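Long-range contacts in MAGE domain-containing protein (Xenopus laevis, PDB 7DG2), which probably serves as the MAGE-family Nse3 subunit of the Smc5/6 complex, binding Nse4 together with Nse1: residues L101-I109 with A120-I130; T181-F189 with W201-Q209. One frame throughout, in Å; residues are numbered along the deposited sequence.

In the fold
The two contacts follow one another along the chain, contact 1 closing before contact 2 opens, and their centres lie about 18 Å apart in the C-terminal part of the chain. Helix 94-111 joins them: one flank packs on helix 118-127 in contact 1, while Met103 and Ser107 touch Val186 and Phe189 of helix 183-193, the first helix of contact 2. Contact 1 is buried within the MAGE homology region, whereas contact 2, a helical hairpin ending the modelled chain, is partly buried. Residues of both contacts touch the Nse4 chain, so these helices probably contribute to the surface on which Nse3, with Nse1, shapes Nse4.

Contact 1: residues L101-I109 with A120-I130; sequences LLMVILSLI and AIWEMLRRLRI
Met124 reaches out from helix 118-127 to meet Leu108 tip to tip, its CE methyl 3.6 Å from Leu108 CB. The methionine leaves its backbone with CG anti to N (chi1 175°) and runs straight through chi2, then bends at chi3 (68°), which brings CE between Leu108 and Val104; Val104 CG1 is likewise 3.6 Å from this methyl. The CD2 branch of Leu108 lies against Met124 as well and also reaches Ile121 CG1 at 3.9 Å, beside the carbonyl oxygen of Ala120. Replacing Leu108 by alanine would take away both branches and is likely to open a gap beside the sulfur and methyl of Met124, leaving Ile121 CG1 without its leucine neighbour. Next to this group Ile105 and Ile121 cross at about a right angle, the CG2 branch of Ile105 meeting CD1 of Ile121 at 3.6 Å. Farther toward the start of helix 94-111, Leu101 CD1 nestles against both methyls of Leu125 and lies 3.9 Å from Ile130 CD1, while Val104 CG1 and Leu128 CD1 approach tip to tip. A Schellman motif, with Arg129 at positive phi, ends helix 118-127 through Ile130 N to Leu125 O and Arg129 N to Arg126 O and returns Ile130 to the interface; Leu128 N reaches Leu125 O from the opposite carbonyl face. No hydrogen bond spans the interface, and the axes of 101-109 and 120-127 come within 10.6 Å and run at 130° to each other. In the MAGE fold this apolar layer continues into helix 142-152 through Leu145 and Val146, which touch Leu101 and Ile105, and into strand 156-160, where Leu156 packs on Ile105 and Ile109; helix 183-193 covers Met103 and Ser107.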
# COMPACT_ATOMS: atom_id res chain seq x y z
N LEU B 101 -3.50 12.95 11.36
CA LEU B 101 -4.73 13.26 12.08
C LEU B 101 -4.88 12.39 13.31
O LEU B 101 -5.19 12.88 14.41
CB LEU B 101 -5.94 13.10 11.16
CG LEU B 101 -7.29 13.22 11.86
CD1 LEU B 101 -7.44 14.59 12.51
CD2 LEU B 101 -8.44 12.98 10.88
N LEU B 102 -4.63 11.09 13.17
CA LEU B 102 -4.76 10.19 14.31
C LEU B 102 -3.82 10.60 15.43
O LEU B 102 -4.20 10.58 16.61
CB LEU B 102 -4.51 8.75 13.89
CG LEU B 102 -4.41 7.76 15.06
CD1 LEU B 102 -5.76 7.62 15.75
CD2 LEU B 102 -3.94 6.42 14.52
N MET B 103 -2.59 10.97 15.09
CA MET B 103 -1.63 11.31 16.13
C MET B 103 -2.07 12.54 16.92
O MET B 103 -1.87 12.62 18.14
CB MET B 103 -0.25 11.56 15.51
CG MET B 103 0.79 12.08 16.50
SD MET B 103 1.19 10.90 17.80
CE MET B 103 2.76 10.25 17.18
N VAL B 104 -2.69 13.50 16.25
CA VAL B 104 -3.20 14.68 16.93
C VAL B 104 -4.30 14.29 17.92
O VAL B 104 -4.35 14.79 19.05
CB VAL B 104 -3.70 15.70 15.89
CG1 VAL B 104 -4.49 16.81 16.56
CG2 VAL B 104 -2.53 16.27 15.12
N ILE B 105 -5.17 13.36 17.51
CA ILE B 105 -6.24 12.89 18.39
C ILE B 105 -5.67 12.08 19.55
O ILE B 105 -6.06 12.27 20.72
CB ILE B 105 -7.27 12.07 17.58
CG1 ILE B 105 -7.96 12.96 16.54
CG2 ILE B 105 -8.30 11.42 18.50
CD1 ILE B 105 -8.84 12.17 15.57
N LEU B 106 -4.75 11.16 19.27
CA LEU B 106 -4.12 10.40 20.35
C LEU B 106 -3.43 11.34 21.34
O LEU B 106 -3.40 11.07 22.54
CB LEU B 106 -3.10 9.40 19.80
CG LEU B 106 -3.65 8.23 18.96
CD1 LEU B 106 -2.49 7.44 18.37
CD2 LEU B 106 -4.51 7.32 19.81
N SER B 107 -2.84 12.41 20.82
CA SER B 107 -2.14 13.37 21.67
C SER B 107 -3.10 14.02 22.66
O SER B 107 -2.81 14.07 23.86
CB SER B 107 -1.46 14.45 20.82
OG SER B 107 -0.39 13.90 20.06
N LEU B 108 -4.24 14.50 22.18
CA LEU B 108 -5.20 15.15 23.07
C LEU B 108 -5.67 14.19 24.15
O LEU B 108 -5.70 14.52 25.34
CB LEU B 108 -6.38 15.71 22.27
CG LEU B 108 -7.43 16.43 23.14
CD1 LEU B 108 -6.82 17.66 23.78
CD2 LEU B 108 -8.69 16.79 22.35
N ILE B 109 -6.02 12.97 23.74
CA ILE B 109 -6.51 11.97 24.69
C ILE B 109 -5.49 11.72 25.78
O ILE B 109 -5.79 11.79 26.97
CB ILE B 109 -6.88 10.68 23.95
CG1 ILE B 109 -8.04 10.90 22.98
CG2 ILE B 109 -7.15 9.55 24.95
CD1 ILE B 109 -8.28 9.71 22.06
N ALA B 120 -14.65 17.72 22.87
CA ALA B 120 -13.32 18.30 22.97
C ALA B 120 -12.48 18.00 21.73
O ALA B 120 -11.68 18.84 21.31
CB ALA B 120 -12.61 17.80 24.23
N ILE B 121 -12.65 16.81 21.15
CA ILE B 121 -11.87 16.46 19.97
C ILE B 121 -12.29 17.31 18.77
O ILE B 121 -11.45 17.85 18.05
CB ILE B 121 -11.99 14.95 19.69
CG1 ILE B 121 -11.14 14.19 20.71
CG2 ILE B 121 -11.61 14.62 18.25
CD1 ILE B 121 -11.05 12.72 20.48
N TRP B 122 -13.60 17.46 18.54
CA TRP B 122 -14.01 18.29 17.40
C TRP B 122 -13.69 19.76 17.64
O TRP B 122 -13.39 20.49 16.68
CB TRP B 122 -15.49 18.10 17.10
CG TRP B 122 -15.79 16.72 16.65
CD1 TRP B 122 -16.61 15.82 17.26
CD2 TRP B 122 -15.23 16.05 15.51
NE1 TRP B 122 -16.62 14.64 16.56
CE2 TRP B 122 -15.78 14.75 15.48
CE3 TRP B 122 -14.33 16.42 14.50
CZ2 TRP B 122 -15.46 13.82 14.49
CZ3 TRP B 122 -14.01 15.49 13.51
CH2 TRP B 122 -14.58 14.21 13.52
N GLU B 123 -13.72 20.21 18.89
CA GLU B 123 -13.36 21.60 19.19
C GLU B 123 -11.90 21.87 18.80
O GLU B 123 -11.60 22.86 18.13
CB GLU B 123 -13.61 21.86 20.67
CG GLU B 123 -13.09 23.18 21.20
CD GLU B 123 -13.45 23.37 22.67
OE1 GLU B 123 -14.09 24.39 23.00
OE2 GLU B 123 -13.12 22.48 23.48
N MET B 124 -11.00 20.97 19.20
CA MET B 124 -9.60 21.07 18.78
C MET B 124 -9.47 21.01 17.26
O MET B 124 -8.83 21.87 16.65
CB MET B 124 -8.78 19.95 19.43
CG MET B 124 -7.32 19.89 18.97
SD MET B 124 -6.35 18.56 19.75
CE MET B 124 -7.15 17.13 19.02
N LEU B 125 -10.08 20.01 16.63
CA LEU B 125 -9.90 19.83 15.19
C LEU B 125 -10.46 21.00 14.39
O LEU B 125 -9.99 21.26 13.28
CB LEU B 125 -10.53 18.52 14.74
CG LEU B 125 -9.86 17.26 15.28
CD1 LEU B 125 -10.42 16.03 14.60
CD2 LEU B 125 -8.35 17.33 15.09
N ARG B 126 -11.45 21.72 14.93
CA ARG B 126 -11.97 22.88 14.20
C ARG B 126 -10.88 23.91 13.96
O ARG B 126 -10.85 24.55 12.90
CB ARG B 126 -13.14 23.51 14.97
CG ARG B 126 -13.71 24.76 14.29
CD ARG B 126 -14.97 25.25 15.00
NE ARG B 126 -16.20 24.89 14.28
CZ ARG B 126 -17.43 25.04 14.77
NH1 ARG B 126 -17.61 25.54 15.98
NH2 ARG B 126 -18.48 24.68 14.04
N ARG B 127 -9.97 24.08 14.92
CA ARG B 127 -8.86 25.02 14.74
C ARG B 127 -7.88 24.54 13.68
O ARG B 127 -7.09 25.34 13.16
CB ARG B 127 -8.15 25.25 16.07
CG ARG B 127 -9.03 25.92 17.11
CD ARG B 127 -8.24 26.42 18.31
NE ARG B 127 -7.65 25.34 19.09
CZ ARG B 127 -8.33 24.60 19.97
NH1 ARG B 127 -7.71 23.63 20.63
NH2 ARG B 127 -9.62 24.83 20.19
N LEU B 128 -7.91 23.25 13.34
CA LEU B 128 -7.15 22.72 12.22
C LEU B 128 -7.98 22.67 10.94
O LEU B 128 -7.59 21.98 9.98
CB LEU B 128 -6.60 21.33 12.57
CG LEU B 128 -5.82 21.30 13.89
CD1 LEU B 128 -5.38 19.88 14.23
CD2 LEU B 128 -4.62 22.22 13.82
N ARG B 129 -9.11 23.38 10.92
CA ARG B 129 -9.97 23.54 9.74
C ARG B 129 -10.63 22.22 9.34
O ARG B 129 -10.77 21.91 8.15
CB ARG B 129 -9.19 24.16 8.57
CG ARG B 129 -8.55 25.48 8.99
CD ARG B 129 -7.76 26.17 7.90
NE ARG B 129 -6.96 27.26 8.45
CZ ARG B 129 -6.22 28.09 7.73
NH1 ARG B 129 -6.18 27.98 6.40
NH2 ARG B 129 -5.51 29.05 8.33
N ILE B 130 -11.04 21.45 10.34
CA ILE B 130 -11.78 20.21 10.16
C ILE B 130 -13.14 20.37 10.83
O ILE B 130 -13.23 20.81 11.98
CB ILE B 130 -11.02 19.01 10.76
CG1 ILE B 130 -9.81 18.67 9.88
CG2 ILE B 130 -11.93 17.81 10.91
CD1 ILE B 130 -8.98 17.52 10.41

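Contact 2: residues T181-F189 with W201-Q209; sequences TSKMKVLEF and WTTQYKDAQ
One face of the Tyr205 ring carries the CE methyl of Met184, a CH-pi contact 4.1 Å from the ring centroid and 21° off its normal, with the sulfur lying obliquely to the ring in a Met-aromatic contact. Leu187 approaches the same ring obliquely with CD2 and slants toward the Trp201 indole with CD1, 3.8 Å from Trp201 CD1; Phe7 of the Nse4 chain meets that indole edge-to-face, and Lys196 makes a cation-pi contact with it. The two segments form an antiparallel helical hairpin; the axes of 183-189 and 202-209 approach to 8.7 Å at 150°. Bends at chi2 (61°) and chi3 of Met184 curl its end back over the tyrosine, where CE also touches Ala208 CB and Gln209 CG. Ala208 fits close to the start of helix 183-193, its small CB 3.8 Å from Lys183 CB. The lysine chain, extended beyond CG, crosses Asp207 in a salt bridge, NZ to OD2 at 3.1 Å on the syn side and out of the carboxylate plane; OD2 also accepts from Asn114 ND2, its stronger polar partner. A water links the two backbones, accepting from Met184 N and donating to Ala208 O at 2.8 Å.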
# COMPACT_ATOMS: atom_id res chain seq x y z
N THR B 181 2.25 2.40 18.95
CA THR B 181 3.00 3.52 19.52
C THR B 181 2.99 3.35 21.04
O THR B 181 2.76 2.26 21.57
CB THR B 181 2.43 4.87 19.00
OG1 THR B 181 3.33 5.94 19.33
CG2 THR B 181 1.04 5.18 19.56
N SER B 182 3.30 4.42 21.77
CA SER B 182 3.35 4.35 23.22
C SER B 182 3.05 5.73 23.77
O SER B 182 3.15 6.73 23.07
CB SER B 182 4.71 3.87 23.72
OG SER B 182 5.69 4.90 23.59
N LYS B 183 2.72 5.78 25.06
CA LYS B 183 2.51 7.09 25.67
C LYS B 183 3.77 7.95 25.59
O LYS B 183 3.68 9.15 25.31
CB LYS B 183 2.07 6.92 27.13
CG LYS B 183 0.65 6.39 27.29
CD LYS B 183 0.33 6.23 28.77
CE LYS B 183 -1.11 5.80 28.99
NZ LYS B 183 -1.38 5.60 30.46
N MET B 184 4.95 7.36 25.82
CA MET B 184 6.17 8.16 25.79
C MET B 184 6.47 8.65 24.39
O MET B 184 6.89 9.80 24.20
CB MET B 184 7.35 7.35 26.35
CG MET B 184 8.63 8.16 26.52
SD MET B 184 8.41 9.53 27.68
CE MET B 184 8.48 8.66 29.25
N LYS B 185 6.25 7.81 23.37
CA LYS B 185 6.44 8.27 22.00
C LYS B 185 5.50 9.42 21.66
O LYS B 185 5.90 10.38 21.01
CB LYS B 185 6.23 7.11 21.02
CG LYS B 185 7.33 6.05 21.04
CD LYS B 185 8.61 6.57 20.41
CE LYS B 185 9.59 5.41 20.15
NZ LYS B 185 10.95 5.88 19.76
N VAL B 186 4.23 9.33 22.07
CA VAL B 186 3.29 10.41 21.78
C VAL B 186 3.70 11.68 22.54
O VAL B 186 3.63 12.80 22.00
CB VAL B 186 1.85 9.98 22.10
CG1 VAL B 186 0.91 11.17 22.00
CG2 VAL B 186 1.41 8.87 21.14
N LEU B 187 4.15 11.53 23.78
CA LEU B 187 4.66 12.67 24.54
C LEU B 187 5.85 13.31 23.83
O LEU B 187 6.00 14.54 23.83
CB LEU B 187 5.04 12.24 25.95
CG LEU B 187 5.62 13.36 26.82
CD1 LEU B 187 4.64 14.52 26.91
CD2 LEU B 187 5.94 12.82 28.22
N GLU B 188 6.71 12.48 23.23
CA GLU B 188 7.85 13.01 22.50
C GLU B 188 7.41 13.78 21.26
O GLU B 188 8.01 14.80 20.92
CB GLU B 188 8.80 11.86 22.13
CG GLU B 188 9.56 11.35 23.34
CD GLU B 188 10.37 10.09 23.08
OE1 GLU B 188 10.37 9.57 21.94
OE2 GLU B 188 11.01 9.62 24.04
N PHE B 189 6.36 13.31 20.59
CA PHE B 189 5.80 14.04 19.46
C PHE B 189 5.22 15.37 19.90
O PHE B 189 5.51 16.41 19.31
CB PHE B 189 4.73 13.18 18.77
CG PHE B 189 3.94 13.92 17.74
CD1 PHE B 189 4.39 14.00 16.43
CD2 PHE B 189 2.74 14.53 18.07
CE1 PHE B 189 3.66 14.68 15.47
CE2 PHE B 189 2.01 15.22 17.12
CZ PHE B 189 2.47 15.29 15.82
N TRP B 201 6.50 18.19 30.81
CA TRP B 201 5.16 17.74 31.15
C TRP B 201 5.23 16.68 32.24
O TRP B 201 4.97 15.50 32.02
CB TRP B 201 4.45 17.20 29.91
CG TRP B 201 4.38 18.15 28.76
CD1 TRP B 201 5.18 18.18 27.66
CD2 TRP B 201 3.43 19.19 28.59
NE1 TRP B 201 4.78 19.18 26.81
CE2 TRP B 201 3.71 19.82 27.36
CE3 TRP B 201 2.35 19.66 29.36
CZ2 TRP B 201 2.96 20.89 26.89
CZ3 TRP B 201 1.62 20.73 28.89
CH2 TRP B 201 1.93 21.33 27.67
N THR B 202 5.56 17.14 33.46
CA THR B 202 5.85 16.23 34.57
C THR B 202 4.76 15.18 34.77
O THR B 202 5.06 14.00 34.96
CB THR B 202 6.03 17.04 35.86
OG1 THR B 202 7.09 17.99 35.69
CG2 THR B 202 6.37 16.12 37.02
N THR B 203 3.50 15.60 34.74
CA THR B 203 2.40 14.68 34.99
C THR B 203 2.30 13.62 33.90
O THR B 203 2.19 12.42 34.18
CB THR B 203 1.09 15.46 35.10
OG1 THR B 203 1.20 16.45 36.13
CG2 THR B 203 -0.06 14.51 35.42
N GLN B 204 2.33 14.05 32.64
CA GLN B 204 2.22 13.12 31.53
C GLN B 204 3.48 12.27 31.40
O GLN B 204 3.40 11.08 31.05
CB GLN B 204 1.93 13.90 30.25
CG GLN B 204 0.55 14.62 30.28
CD GLN B 204 0.56 15.99 30.98
OE1 GLN B 204 1.55 16.40 31.59
NE2 GLN B 204 -0.56 16.70 30.88
N TYR B 205 4.64 12.84 31.71
CA TYR B 205 5.88 12.07 31.70
C TYR B 205 5.82 10.91 32.68
O TYR B 205 6.23 9.79 32.36
CB TYR B 205 7.06 12.98 32.03
CG TYR B 205 8.40 12.34 31.82
CD1 TYR B 205 9.04 12.41 30.59
CD2 TYR B 205 9.05 11.69 32.87
CE1 TYR B 205 10.27 11.83 30.40
CE2 TYR B 205 10.28 11.11 32.68
CZ TYR B 205 10.89 11.18 31.45
OH TYR B 205 12.13 10.61 31.26
N LYS B 206 5.31 11.15 33.89
CA LYS B 206 5.22 10.05 34.85
C LYS B 206 4.23 9.00 34.37
O LYS B 206 4.48 7.79 34.51
CB LYS B 206 4.84 10.58 36.24
CG LYS B 206 4.88 9.50 37.32
CD LYS B 206 4.91 10.09 38.72
CE LYS B 206 5.05 8.99 39.77
NZ LYS B 206 5.31 9.54 41.14
N ASP B 207 3.11 9.43 33.79
CA ASP B 207 2.14 8.47 33.26
C ASP B 207 2.74 7.64 32.14
O ASP B 207 2.47 6.44 32.03
CB ASP B 207 0.89 9.21 32.79
CG ASP B 207 -0.22 8.26 32.37
OD1 ASP B 207 -0.45 7.26 33.08
OD2 ASP B 207 -0.87 8.52 31.35
N ALA B 208 3.59 8.25 31.32
CA ALA B 208 4.20 7.53 30.21
C ALA B 208 5.27 6.54 30.67
O ALA B 208 5.55 5.57 29.96
CB ALA B 208 4.79 8.52 29.20
N GLN B 209 5.86 6.76 31.84
CA GLN B 209 6.88 5.85 32.34
C GLN B 209 6.29 4.57 32.90
O GLN B 209 6.92 3.51 32.82
CB GLN B 209 7.74 6.54 33.41
CG GLN B 209 8.62 7.65 32.88
CD GLN B 209 9.92 7.79 33.66
OE1 GLN B 209 9.90 8.05 34.86
NE2 GLN B 209 11.05 7.60 32.98
O HOH W 1 5.14 4.75 27.32